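Local coordinates for F-actin-capping protein subunit alpha (Dictyostelium discoideum, PDB 4AKR) that caps the fast-growing barbed ends of actin filaments independently of calcium, blocking subunit exchange there without severing the filaments, at residues S58-S62 / V97-R101. Residues are numbered along the deposited sequence; the frame is centred on the assembly and turned at random.
Sequences SVQTS and VTGER
Carboxylate oxygen OE1 of Glu100 takes two hydrogen bonds from Ser62, one from the backbone and one from the side chain. Ser62 N lies 2.9 Å from Glu100 OE1 in a nearly straight bond (169° at the hydrogen), and Ser62 OG is 3.0 Å from the same oxygen. Both donors come from the syn side, tilted out of the carboxylate plane toward opposite faces, so OE1 is clasped between them. Glu100 reaches across to Ser62 with its chain extended beyond CG (chi2 171°), which lays the carboxylate alongside Thr61, whose CB is 3.6 Å from Glu100 CD. With an alanine in place of this glutamate, both Ser62 donors would probably lose their shared acceptor and the turn after strand 58-61 be held less firmly. Deeper in, CG2 of Val97 rests at the branch point of Val59, 3.7 Å from its CB and close to both methyls, the two side chains crossing at about a right angle. Thr61 OG1 is hydrogen-bonded with Gly64 O, Lys63 N and Gln86 OE1. The contact thus packs the small 58-61/64-67 hairpin against strand 96-102, outermost in this chain's four-stranded antiparallel sheet, segments 58-61 and 97-101 running at 51° to each other; neighbouring strand 86-91 adds Tyr90 beside Val59 and Ile88 beside Thr61 and Val97.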
loop_
_atom_site.group_PDB
_atom_site.type_symbol
_atom_site.label_atom_id
_atom_site.label_comp_id
_atom_site.label_asym_id
_atom_site.label_seq_id
_atom_site.Cartn_x
_atom_site.Cartn_y
_atom_site.Cartn_z
ATOM N N SER A 58 -16.192 -9.528 10.363
ATOM C CA SER A 58 -17.590 -9.834 10.647
ATOM C C SER A 58 -17.810 -11.340 10.592
ATOM O O SER A 58 -17.065 -12.068 9.934
ATOM C CB SER A 58 -18.502 -9.148 9.635
ATOM O OG SER A 58 -18.320 -9.707 8.350
ATOM N N VAL A 59 -18.837 -11.801 11.296
ATOM C CA VAL A 59 -19.164 -13.220 11.345
ATOM C C VAL A 59 -20.666 -13.389 11.202
ATOM O O VAL A 59 -21.429 -12.438 11.380
ATOM C CB VAL A 59 -18.732 -13.850 12.693
ATOM C CG1 VAL A 59 -17.222 -13.815 12.833
ATOM C CG2 VAL A 59 -19.374 -13.092 13.851
ATOM N N GLN A 60 -21.091 -14.601 10.869
ATOM C CA GLN A 60 -22.514 -14.885 10.736
ATOM C C GLN A 60 -22.893 -15.796 11.879
ATOM O O GLN A 60 -22.225 -16.801 12.108
ATOM C CB GLN A 60 -22.829 -15.597 9.418
ATOM C CG GLN A 60 -22.673 -14.758 8.169
ATOM C CD GLN A 60 -23.556 -13.522 8.168
ATOM O OE1 GLN A 60 -24.685 -13.549 8.655
ATOM N NE2 GLN A 60 -23.048 -12.435 7.596
ATOM N N THR A 61 -23.940 -15.424 12.612
ATOM C CA THR A 61 -24.432 -16.244 13.712
ATOM C C THR A 61 -25.865 -16.614 13.351
ATOM O O THR A 61 -26.402 -16.131 12.356
ATOM C CB THR A 61 -24.464 -15.489 15.057
ATOM O OG1 THR A 61 -25.488 -14.487 15.017
ATOM C CG2 THR A 61 -23.118 -14.850 15.350
ATOM N N SER A 62 -26.479 -17.465 14.162
ATOM C CA SER A 62 -27.851 -17.890 13.915
ATOM C C SER A 62 -28.831 -16.717 13.952
ATOM O O SER A 62 -29.919 -16.791 13.379
ATOM C CB SER A 62 -28.271 -18.941 14.950
ATOM O OG SER A 62 -27.423 -20.082 14.897
ATOM N N VAL A 97 -16.689 -19.105 13.751
ATOM C CA VAL A 97 -17.421 -19.149 15.014
ATOM C C VAL A 97 -17.610 -20.597 15.432
ATOM O O VAL A 97 -18.042 -21.424 14.636
ATOM C CB VAL A 97 -18.808 -18.485 14.868
ATOM C CG1 VAL A 97 -19.651 -18.747 16.108
ATOM C CG2 VAL A 97 -18.642 -16.987 14.645
ATOM N N THR A 98 -17.294 -20.898 16.686
ATOM C CA THR A 98 -17.417 -22.260 17.195
ATOM C C THR A 98 -18.443 -22.387 18.311
ATOM O O THR A 98 -18.694 -23.490 18.807
ATOM C CB THR A 98 -16.082 -22.761 17.750
ATOM O OG1 THR A 98 -15.739 -22.003 18.921
ATOM C CG2 THR A 98 -14.987 -22.617 16.700
ATOM N N GLY A 99 -19.017 -21.260 18.717
ATOM C CA GLY A 99 -20.002 -21.280 19.779
ATOM C C GLY A 99 -20.939 -20.087 19.762
ATOM O O GLY A 99 -20.596 -19.012 19.271
ATOM N N GLU A 100 -22.137 -20.293 20.295
ATOM C CA GLU A 100 -23.146 -19.249 20.366
ATOM C C GLU A 100 -24.026 -19.521 21.584
ATOM O O GLU A 100 -24.638 -20.583 21.690
ATOM C CB GLU A 100 -23.998 -19.235 19.088
ATOM C CG GLU A 100 -23.349 -18.561 17.878
ATOM C CD GLU A 100 -24.142 -18.773 16.585
ATOM O OE1 GLU A 100 -25.385 -18.662 16.602
ATOM O OE2 GLU A 100 -23.519 -19.047 15.541
ATOM N N ARG A 101 -24.069 -18.573 22.511
ATOM C CA ARG A 101 -24.890 -18.721 23.704
ATOM C C ARG A 101 -25.466 -17.381 24.132
ATOM O O ARG A 101 -25.027 -16.329 23.676
ATOM C CB ARG A 101 -24.074 -19.316 24.857
ATOM C CG ARG A 101 -23.026 -18.391 25.458
ATOM C CD ARG A 101 -22.477 -19.018 26.730
ATOM N NE ARG A 101 -21.365 -18.290 27.333
ATOM C CZ ARG A 101 -21.483 -17.198 28.082
ATOM N NH1 ARG A 101 -22.676 -16.678 28.330
ATOM N NH2 ARG A 101 -20.400 -16.642 28.613
#